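Local coordinates for protein GMP reductase (Trypanosoma brucei brucei, PDB 6JIG) that probably catalyses the irreversible NADPH-dependent deamination of GMP to IMP, helping to balance the adenine and guanine nucleotide pools, at residues A[25-30]-A[454-459]; A[51-56]-A[72-77]; A[347-352]-A[368-373]. The protein carries 1 engineered substitution. One frame throughout, in Å; residues are numbered along the deposited sequence.

In the fold
Interactions 2 and 3 are buried pairings of neighbouring strands in a TIM barrel, 49-51 with 72-75 and 348-351 with 370-373, and both touch the same bound GMP. They also touch each other: a probable hydrogen bond joins Ser52 N to Leu373 O at 3.0 Å, where the last strand meets the first and the barrel closes, and the Met372 side chain packs on Ser52, Asn53 and Ile74. Interaction 1 is a partly buried contact outside the barrel sheet, its centre about 32 Å from that of interaction 2 and about 22 Å from that of interaction 3. Regular backbone hydrogen bonds give way there to a helix end, a loop and a salt-bridged arginine near a second subunit.

Interaction 1 of 3, residues A[25-30]-A[454-459]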
loop_
_atom_site.group_PDB
_atom_site.type_symbol
_atom_site.label_atom_id
_atom_site.label_comp_id
_atom_site.label_asym_id
_atom_site.label_seq_id
_atom_site.Cartn_x
_atom_site.Cartn_y
_atom_site.Cartn_z
ATOM N N SER A 25 -42.520 16.595 -11.350
ATOM C CA SER A 25 -41.879 17.372 -12.400
ATOM C C SER A 25 -42.799 17.425 -13.614
ATOM O O SER A 25 -43.156 16.385 -14.177
ATOM C CB SER A 25 -40.524 16.764 -12.772
ATOM O OG SER A 25 -40.003 17.328 -13.959
ATOM N N ARG A 26 -43.187 18.635 -14.005
ATOM C CA ARG A 26 -43.853 18.838 -15.280
ATOM C C ARG A 26 -42.856 19.063 -16.405
ATOM O O ARG A 26 -43.262 19.268 -17.554
ATOM C CB ARG A 26 -44.825 20.017 -15.181
ATOM C CG ARG A 26 -44.130 21.375 -15.173
ATOM C CD ARG A 26 -44.948 22.437 -14.443
ATOM N NE ARG A 26 -44.378 23.776 -14.600
ATOM C CZ ARG A 26 -43.350 24.243 -13.896
ATOM N NH1 ARG A 26 -42.774 23.475 -12.980
ATOM N NH2 ARG A 26 -42.896 25.475 -14.100
ATOM N N VAL A 27 -41.561 19.029 -16.088
ATOM C CA VAL A 27 -40.520 19.287 -17.077
ATOM C C VAL A 27 -40.547 18.183 -18.118
ATOM O O VAL A 27 -40.334 17.007 -17.803
ATOM C CB VAL A 27 -39.144 19.373 -16.407
ATOM C CG1 VAL A 27 -38.069 19.651 -17.451
ATOM C CG2 VAL A 27 -39.129 20.424 -15.273
ATOM N N THR A 28 -40.803 18.551 -19.371
ATOM C CA THR A 28 -40.762 17.569 -20.445
ATOM C C THR A 28 -39.452 17.602 -21.218
ATOM O O THR A 28 -38.915 16.543 -21.554
ATOM C CB THR A 28 -41.942 17.769 -21.399
ATOM O OG1 THR A 28 -41.910 19.093 -21.945
ATOM C CG2 THR A 28 -43.252 17.571 -20.647
ATOM N N SER A 29 -38.904 18.785 -21.482
ATOM C CA SER A 29 -37.648 18.916 -22.209
ATOM C C SER A 29 -36.565 19.485 -21.301
ATOM O O SER A 29 -36.816 20.405 -20.510
ATOM C CB SER A 29 -37.818 19.808 -23.444
ATOM N N ARG A 30 -35.354 18.931 -21.422
ATOM C CA ARG A 30 -34.189 19.521 -20.773
ATOM C C ARG A 30 -34.000 20.985 -21.161
ATOM O O ARG A 30 -33.391 21.749 -20.401
ATOM C CB ARG A 30 -32.934 18.716 -21.127
ATOM N N GLY A 454 -30.801 18.405 -11.454
ATOM C CA GLY A 454 -31.341 18.607 -10.118
ATOM C C GLY A 454 -32.590 19.469 -10.116
ATOM O O GLY A 454 -33.531 19.215 -9.365
ATOM N N MET A 455 -32.617 20.507 -10.954
ATOM C CA MET A 455 -33.817 21.332 -11.032
ATOM C C MET A 455 -35.010 20.510 -11.502
ATOM O O MET A 455 -36.128 20.673 -10.999
ATOM C CB MET A 455 -33.563 22.534 -11.956
ATOM C CG MET A 455 -32.503 23.496 -11.391
ATOM S SD MET A 455 -32.019 24.779 -12.587
ATOM C CE MET A 455 -33.578 25.665 -12.713
ATOM N N SER A 456 -34.782 19.610 -12.452
ATOM C CA SER A 456 -35.851 18.731 -12.911
ATOM C C SER A 456 -36.348 17.823 -11.789
ATOM O O SER A 456 -37.542 17.507 -11.721
ATOM C CB SER A 456 -35.364 17.902 -14.092
ATOM O OG SER A 456 -36.398 17.052 -14.558
ATOM N N TYR A 457 -35.451 17.395 -10.892
ATOM C CA TYR A 457 -35.904 16.554 -9.786
ATOM C C TYR A 457 -36.750 17.343 -8.798
ATOM O O TYR A 457 -37.619 16.766 -8.132
ATOM C CB TYR A 457 -34.720 15.902 -9.071
ATOM C CG TYR A 457 -34.279 14.616 -9.708
ATOM C CD1 TYR A 457 -35.006 13.445 -9.519
ATOM C CD2 TYR A 457 -33.150 14.570 -10.521
ATOM C CE1 TYR A 457 -34.611 12.268 -10.095
ATOM C CE2 TYR A 457 -32.749 13.392 -11.112
ATOM C CZ TYR A 457 -33.490 12.240 -10.891
ATOM O OH TYR A 457 -33.111 11.052 -11.460
ATOM N N SER A 458 -36.518 18.648 -8.688
ATOM C CA SER A 458 -37.343 19.507 -7.847
ATOM C C SER A 458 -38.580 20.015 -8.573
ATOM O O SER A 458 -39.359 20.768 -7.976
ATOM C CB SER A 458 -36.530 20.710 -7.325
ATOM O OG SER A 458 -35.705 20.332 -6.210
ATOM N N GLY A 459 -38.761 19.630 -9.830
ATOM C CA GLY A 459 -39.858 20.128 -10.647
ATOM C C GLY A 459 -39.752 21.599 -10.977
ATOM O O GLY A 459 -40.779 22.258 -11.172
#
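Ser25 lies against the end of the helix 440-457, its CA 3.8 Å from the CA of Gly459, and this close approach is possible because glycine brings no side chain to the meeting point. The CB of Ser25 sits 3.2 Å from Ser456 O, and beyond it the two hydroxyls face one another loosely, Ser25 OG to Ser456 OG at 3.7 Å. Val27 borders the same spot, its CB 4.0 Å from Ser456 OG. Arg26 reaches in by a longer route. Its CB points away from the helix, but the chain, extended from CG to NE, brings the guanidinium back with Gly459 O at its edge and near its plane, NH1 to O 3.0 Å.

Each partner is shaped by its own backbone. Ser25 OG, anti to the backbone N (chi1 168°), accepts from Val27 N at 3.1 Å, an ST turn that folds the loop so that Ser25 and Val27 both border Ser456. On the helix side, Gly459 has a positive phi of 67° and closes a Schellman motif, with Gly459 N bonded to Ser456 O at 3.1 Å. Further out, Glu465 forms a salt bridge with Arg26 NH2, while Arg469 donates to Gly459 O. The second subunit packs on this region too, His262 of that subunit meeting Ser25 and the ring of Tyr457.

Gly459 O thus has two arginines close by, and Glu465 probably offsets some of their mutual repulsion. The chemistry is that of a carbonyl-rich helix end, where the negative end of the helix dipole would be expected to favour a cationic neighbour, joined to a loop beside the subunit interface.

Interaction 2 of 3, residues A[51-56]-A[72-77]; sequences ASNMDT and IGILHR. With 5GP (guanosine-5'-monophosphate), chain B.
Ala51 and Gly73 pair as parallel strand residues, and two backbone hydrogen bonds frame the bridge: Ala51 N gives to Ile72 O at 2.9 Å, and Ile74 N to Ala51 O at 3.3 Å. Beyond Ala51 the first chain leaves the ladder and turns at Asn53, the centre of an inverse gamma turn. Asn53 CA then comes 3.1 Å from Ile74 O, a CA-H...O contact.

The apolar contacts run alongside. Asn53 and Ile74 lie side by side, pointing the same way, with Asn53 CB 3.7 Å from Ile74 CG2. Further on, Asp55 CB sits over the centre of one face of the His76 ring, a CH-pi contact at 3.5 Å from the centroid.

The polar ends of these buried side chains find partners beyond the two segments. Asn53 ND2 bonds to Asp259 and to a water that also accepts from Arg77 N; Asp55 pairs with Arg399, and His76 NE2 bonds to Glu59. Ser52 points away from strand 72-75, and its OG, anti to the backbone N (chi1 -179°), donates to O3' of GMP at 2.8 Å.

At the catalytic mouth of the barrel, then, backbone pairing and carbon packing fix the loop, leaving Ser52 OG placed for the ribose.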
loop_
_atom_site.group_PDB
_atom_site.type_symbol
_atom_site.label_atom_id
_atom_site.label_comp_id
_atom_site.label_asym_id
_atom_site.label_seq_id
_atom_site.Cartn_x
_atom_site.Cartn_y
_atom_site.Cartn_z
ATOM N N ALA A 51 -16.330 32.056 -11.055
ATOM C CA ALA A 51 -14.971 31.585 -10.799
ATOM C C ALA A 51 -14.366 32.315 -9.606
ATOM O O ALA A 51 -14.459 33.539 -9.496
ATOM C CB ALA A 51 -14.086 31.785 -12.032
ATOM N N SER A 52 -13.719 31.556 -8.725
ATOM C CA SER A 52 -13.193 32.096 -7.481
ATOM C C SER A 52 -12.051 33.078 -7.719
ATOM O O SER A 52 -11.174 32.835 -8.555
ATOM C CB SER A 52 -12.690 30.966 -6.584
ATOM O OG SER A 52 -12.187 31.483 -5.365
ATOM N N ASN A 53 -12.040 34.156 -6.933
ATOM C CA ASN A 53 -10.916 35.101 -6.870
ATOM C C ASN A 53 -9.767 34.474 -6.073
ATOM O O ASN A 53 -9.445 34.868 -4.953
ATOM C CB ASN A 53 -11.354 36.423 -6.255
ATOM C CG ASN A 53 -12.141 36.247 -4.957
ATOM O OD1 ASN A 53 -13.096 35.463 -4.893
ATOM N ND2 ASN A 53 -11.741 36.976 -3.918
ATOM N N MET A 54 -9.152 33.470 -6.687
ATOM C CA MET A 54 -7.945 32.823 -6.199
ATOM C C MET A 54 -6.864 32.961 -7.256
ATOM O O MET A 54 -7.157 32.925 -8.454
ATOM C CB MET A 54 -8.200 31.343 -5.901
ATOM C CG MET A 54 -9.140 31.143 -4.734
ATOM S SD MET A 54 -9.614 29.411 -4.588
ATOM C CE MET A 54 -7.986 28.685 -4.346
ATOM N N ASP A 55 -5.611 33.108 -6.816
ATOM C CA ASP A 55 -4.564 33.319 -7.803
ATOM C C ASP A 55 -4.170 32.044 -8.527
ATOM O O ASP A 55 -3.306 32.108 -9.405
ATOM C CB ASP A 55 -3.344 34.008 -7.174
ATOM C CG ASP A 55 -2.603 33.155 -6.136
ATOM O OD1 ASP A 55 -3.028 32.021 -5.828
ATOM O OD2 ASP A 55 -1.564 33.653 -5.636
ATOM N N THR A 56 -4.806 30.907 -8.226
ATOM C CA THR A 56 -4.666 29.702 -9.030
ATOM C C THR A 56 -5.933 29.379 -9.818
ATOM O O THR A 56 -6.013 28.314 -10.438
ATOM C CB THR A 56 -4.282 28.508 -8.148
ATOM O OG1 THR A 56 -5.250 28.355 -7.105
ATOM C CG2 THR A 56 -2.914 28.721 -7.519
ATOM N N ILE A 72 -19.371 34.364 -14.702
ATOM C CA ILE A 72 -18.466 35.490 -14.459
ATOM C C ILE A 72 -17.273 34.987 -13.660
ATOM O O ILE A 72 -17.360 33.978 -12.948
ATOM C CB ILE A 72 -19.196 36.653 -13.734
ATOM C CG1 ILE A 72 -18.451 37.983 -13.930
ATOM C CG2 ILE A 72 -19.378 36.367 -12.222
ATOM C CD1 ILE A 72 -19.200 39.184 -13.392
ATOM N N GLY A 73 -16.142 35.682 -13.794
ATOM C CA GLY A 73 -14.990 35.463 -12.937
ATOM C C GLY A 73 -14.740 36.698 -12.092
ATOM O O GLY A 73 -15.044 37.819 -12.511
ATOM N N ILE A 74 -14.199 36.490 -10.888
ATOM C CA ILE A 74 -13.779 37.573 -10.000
ATOM C C ILE A 74 -12.252 37.589 -9.980
ATOM O O ILE A 74 -11.615 36.658 -9.466
ATOM C CB ILE A 74 -14.337 37.420 -8.578
ATOM C CG1 ILE A 74 -15.854 37.245 -8.575
ATOM C CG2 ILE A 74 -13.931 38.622 -7.719
ATOM C CD1 ILE A 74 -16.633 38.372 -9.287
ATOM N N LEU A 75 -11.666 38.651 -10.526
ATOM C CA LEU A 75 -10.211 38.791 -10.565
ATOM C C LEU A 75 -9.631 38.953 -9.165
ATOM O O LEU A 75 -10.071 39.811 -8.391
ATOM C CB LEU A 75 -9.829 40.002 -11.418
ATOM C CG LEU A 75 -10.219 39.911 -12.892
ATOM C CD1 LEU A 75 -9.949 41.252 -13.605
ATOM C CD2 LEU A 75 -9.495 38.774 -13.598
ATOM N N HIS A 76 -8.613 38.151 -8.848
ATOM C CA HIS A 76 -8.045 38.169 -7.512
ATOM C C HIS A 76 -7.180 39.418 -7.319
ATOM O O HIS A 76 -6.759 40.069 -8.286
ATOM C CB HIS A 76 -7.230 36.897 -7.266
ATOM C CG HIS A 76 -5.916 36.879 -7.978
ATOM N ND1 HIS A 76 -4.770 37.416 -7.430
ATOM C CD2 HIS A 76 -5.563 36.386 -9.187
ATOM C CE1 HIS A 76 -3.768 37.267 -8.281
ATOM N NE2 HIS A 76 -4.223 36.647 -9.355
ATOM N N ARG A 77 -6.935 39.757 -6.050
ATOM C CA ARG A 77 -6.241 40.983 -5.668
ATOM C C ARG A 77 -4.831 40.736 -5.143
ATOM O O ARG A 77 -4.206 41.657 -4.605
ATOM C CB ARG A 77 -7.059 41.740 -4.620
ATOM C CG ARG A 77 -7.071 41.068 -3.230
ATOM C CD ARG A 77 -7.946 41.832 -2.254
ATOM N NE ARG A 77 -8.352 41.017 -1.103
ATOM C CZ ARG A 77 -7.831 41.140 0.112
ATOM N NH1 ARG A 77 -6.881 42.041 0.335
ATOM N NH2 ARG A 77 -8.260 40.371 1.106
HETATM P P 5GP B . -13.319 25.494 -3.279
HETATM O O1P 5GP B . -13.739 24.441 -2.267
HETATM O O2P 5GP B . -11.891 25.335 -3.760
HETATM O O3P 5GP B . -14.321 25.731 -4.381
HETATM O "O5'" 5GP B . -13.401 26.828 -2.405
HETATM C "C5'" 5GP B . -12.843 28.063 -2.829
HETATM C "C4'" 5GP B . -13.087 29.143 -1.796
HETATM O "O4'" 5GP B . -12.241 28.913 -0.645
HETATM C "C3'" 5GP B . -12.731 30.566 -2.208
HETATM O "O3'" 5GP B . -13.707 31.169 -3.050
HETATM C "C2'" 5GP B . -12.531 31.274 -0.857
HETATM O "O2'" 5GP B . -13.761 31.705 -0.291
HETATM C "C1'" 5GP B . -12.014 30.137 0.028
HETATM N N9 5GP B . -10.576 30.244 0.302
HETATM C C8 5GP B . -9.579 30.352 -0.590
HETATM N N7 5GP B . -8.408 30.396 0.097
HETATM C C5 5GP B . -8.702 30.290 1.415
HETATM C C6 5GP B . -7.940 30.263 2.576
HETATM O O6 5GP B . -6.696 30.333 2.495
HETATM N N1 5GP B . -8.554 30.158 3.766
HETATM C C2 5GP B . -9.889 30.077 3.860
HETATM N N2 5GP B . -10.478 29.968 5.073
HETATM N N3 5GP B . -10.662 30.086 2.748
HETATM C C4 5GP B . -10.075 30.194 1.534
HETATM O O HOH W 1 -8.682 38.084 -3.930
#

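Interaction 3 of 3, residues A[347-352]-A[368-373]. With 5GP (guanosine-5'-monophosphate), chain B.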
loop_
_atom_site.group_PDB
_atom_site.type_symbol
_atom_site.label_atom_id
_atom_site.label_comp_id
_atom_site.label_asym_id
_atom_site.label_seq_id
_atom_site.Cartn_x
_atom_site.Cartn_y
_atom_site.Cartn_z
ATOM N N PRO A 347 -28.925 39.144 -3.507
ATOM C CA PRO A 347 -28.496 37.800 -3.919
ATOM C C PRO A 347 -27.291 37.315 -3.130
ATOM O O PRO A 347 -26.467 38.105 -2.664
ATOM C CB PRO A 347 -28.145 37.970 -5.403
ATOM C CG PRO A 347 -28.884 39.236 -5.834
ATOM C CD PRO A 347 -28.863 40.117 -4.609
ATOM N N CYS A 348 -27.178 35.986 -3.016
ATOM C CA CYS A 348 -26.111 35.360 -2.239
ATOM C C CYS A 348 -25.313 34.389 -3.094
ATOM O O CYS A 348 -25.886 33.611 -3.864
ATOM C CB CYS A 348 -26.677 34.628 -1.017
ATOM S SG CYS A 348 -27.437 35.677 0.233
ATOM N N ILE A 349 -23.992 34.447 -2.948
ATOM C CA ILE A 349 -23.052 33.531 -3.593
ATOM C C ILE A 349 -22.669 32.459 -2.571
ATOM O O ILE A 349 -22.089 32.785 -1.535
ATOM C CB ILE A 349 -21.785 34.272 -4.064
ATOM C CG1 ILE A 349 -22.139 35.479 -4.949
ATOM C CG2 ILE A 349 -20.819 33.295 -4.801
ATOM C CD1 ILE A 349 -21.013 36.495 -5.047
ATOM N N ALA A 350 -22.951 31.186 -2.856
ATOM C CA ALA A 350 -22.478 30.091 -1.992
ATOM C C ALA A 350 -21.036 29.751 -2.359
ATOM O O ALA A 350 -20.787 29.150 -3.406
ATOM C CB ALA A 350 -23.382 28.870 -2.129
ATOM N N ASP A 351 -20.082 30.116 -1.491
ATOM C CA ASP A 351 -18.653 30.099 -1.823
ATOM C C ASP A 351 -17.923 29.010 -1.040
ATOM O O ASP A 351 -17.691 29.159 0.164
ATOM C CB ASP A 351 -18.033 31.471 -1.529
ATOM C CG ASP A 351 -16.537 31.518 -1.796
ATOM O OD1 ASP A 351 -16.035 30.677 -2.572
ATOM O OD2 ASP A 351 -15.872 32.424 -1.248
ATOM N N GLY A 352 -17.522 27.950 -1.728
ATOM C CA GLY A 352 -16.604 27.004 -1.121
ATOM C C GLY A 352 -17.255 25.661 -0.807
ATOM O O GLY A 352 -18.442 25.572 -0.466
ATOM N N ALA A 368 -29.173 29.782 -2.485
ATOM C CA ALA A 368 -28.141 30.594 -3.137
ATOM C C ALA A 368 -28.565 30.991 -4.544
ATOM O O ALA A 368 -29.210 30.222 -5.252
ATOM C CB ALA A 368 -26.813 29.844 -3.225
ATOM N N ASP A 369 -28.161 32.202 -4.964
ATOM C CA ASP A 369 -28.387 32.611 -6.350
ATOM C C ASP A 369 -27.265 32.196 -7.284
ATOM O O ASP A 369 -27.522 31.935 -8.470
ATOM C CB ASP A 369 -28.597 34.133 -6.426
ATOM C CG ASP A 369 -29.745 34.570 -5.557
ATOM O OD1 ASP A 369 -30.893 34.307 -5.947
ATOM O OD2 ASP A 369 -29.498 35.053 -4.432
ATOM N N THR A 370 -26.035 32.139 -6.785
ATOM C CA THR A 370 -24.895 31.663 -7.552
ATOM C C THR A 370 -24.024 30.799 -6.648
ATOM O O THR A 370 -24.167 30.799 -5.421
ATOM C CB THR A 370 -24.023 32.807 -8.096
ATOM O OG1 THR A 370 -23.592 33.629 -7.004
ATOM C CG2 THR A 370 -24.777 33.659 -9.139
ATOM N N VAL A 371 -23.090 30.088 -7.273
ATOM C CA VAL A 371 -22.034 29.373 -6.555
ATOM C C VAL A 371 -20.689 29.906 -7.027
ATOM O O VAL A 371 -20.536 30.322 -8.182
ATOM C CB VAL A 371 -22.107 27.845 -6.773
ATOM C CG1 VAL A 371 -23.415 27.269 -6.202
ATOM C CG2 VAL A 371 -21.983 27.505 -8.251
ATOM N N MET A 372 -19.710 29.901 -6.125
ATOM C CA MET A 372 -18.340 30.256 -6.462
ATOM C C MET A 372 -17.481 29.008 -6.352
ATOM O O MET A 372 -17.532 28.312 -5.333
ATOM C CB MET A 372 -17.800 31.355 -5.548
ATOM C CG MET A 372 -16.336 31.661 -5.822
ATOM S SD MET A 372 -15.706 33.078 -4.921
ATOM C CE MET A 372 -16.082 34.403 -6.086
ATOM N N LEU A 373 -16.691 28.736 -7.387
ATOM C CA LEU A 373 -15.914 27.508 -7.486
ATOM C C LEU A 373 -14.432 27.821 -7.577
ATOM O O LEU A 373 -14.017 28.633 -8.413
ATOM C CB LEU A 373 -16.316 26.697 -8.712
ATOM C CG LEU A 373 -17.800 26.412 -8.908
ATOM C CD1 LEU A 373 -17.971 25.606 -10.181
ATOM C CD2 LEU A 373 -18.309 25.636 -7.699
HETATM P P 5GP B . -13.319 25.494 -3.279
HETATM O O1P 5GP B . -13.739 24.441 -2.267
HETATM O O2P 5GP B . -11.891 25.335 -3.760
HETATM O O3P 5GP B . -14.321 25.731 -4.381
HETATM O "O5'" 5GP B . -13.401 26.828 -2.405
HETATM C "C5'" 5GP B . -12.843 28.063 -2.829
HETATM C "C4'" 5GP B . -13.087 29.143 -1.796
HETATM O "O4'" 5GP B . -12.241 28.913 -0.645
HETATM C "C3'" 5GP B . -12.731 30.566 -2.208
HETATM O "O3'" 5GP B . -13.707 31.169 -3.050
HETATM C "C2'" 5GP B . -12.531 31.274 -0.857
HETATM O "O2'" 5GP B . -13.761 31.705 -0.291
HETATM C "C1'" 5GP B . -12.014 30.137 0.028
HETATM N N9 5GP B . -10.576 30.244 0.302
HETATM C C8 5GP B . -9.579 30.352 -0.590
HETATM N N7 5GP B . -8.408 30.396 0.097
HETATM C C5 5GP B . -8.702 30.290 1.415
HETATM C C6 5GP B . -7.940 30.263 2.576
HETATM O O6 5GP B . -6.696 30.333 2.495
HETATM N N1 5GP B . -8.554 30.158 3.766
HETATM C C2 5GP B . -9.889 30.077 3.860
HETATM N N2 5GP B . -10.478 29.968 5.073
HETATM N N3 5GP B . -10.662 30.086 2.748
HETATM C C4 5GP B . -10.075 30.194 1.534
#
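Pro347 CB packs 3.4 Å from Asp369 OD2; that oxygen accepts a hydrogen bond from Cys348 N at 2.9 Å, through its anti lone pair, so a carboxylate binds the first N-H of strand 348-351. Cys348 O in turn takes two donors, Asp369 N and Thr370 N, where the chain enters its strand.

Ile349 shares a face of the sheet with Thr370, and their side chains cross at a slant: CG1 comes within 3.1 Å of Thr370 OG1, while CG2 rests 3.7 Å from Met372 CB. Ala350 turns to the face of Val371, its CB meeting Ala368 CB at 3.7 Å. Its backbone carries the parallel ladder, with Ala350 N bonding to Thr370 O and Met372 N to Ala350 O; the latter donor lies above the carbonyl plane.

Asp351 ends the strand in the GMP site. With CG anti to the backbone N (chi1 178°), its two oxygens face the ribose: O3' donates to OD1 and O2' to OD2, hydrogen bonds whose modelled 2.4 Å lengths are too short to take literally. Met372 follows beside it; SD lies near O3' and 3.4 Å from Asp351 OD1, and the bend at chi3 turns CE away toward Asn53 and Ile74. Lys309 and Asn290 also hold OD2. Gly352 then leaves at a phi of 110°, backbone angles that call for glycine, with its CA close to O5' of GMP.

The two strands and helix 357-365 form a beta-alpha-beta unit, the last of the barrel. Strand 307-310 bonds to the other edge of 348-351, helix 330-344 packs on Cys348, Ala350 and Ala368, and strand 49-51 lies against 370-373 to close the ring.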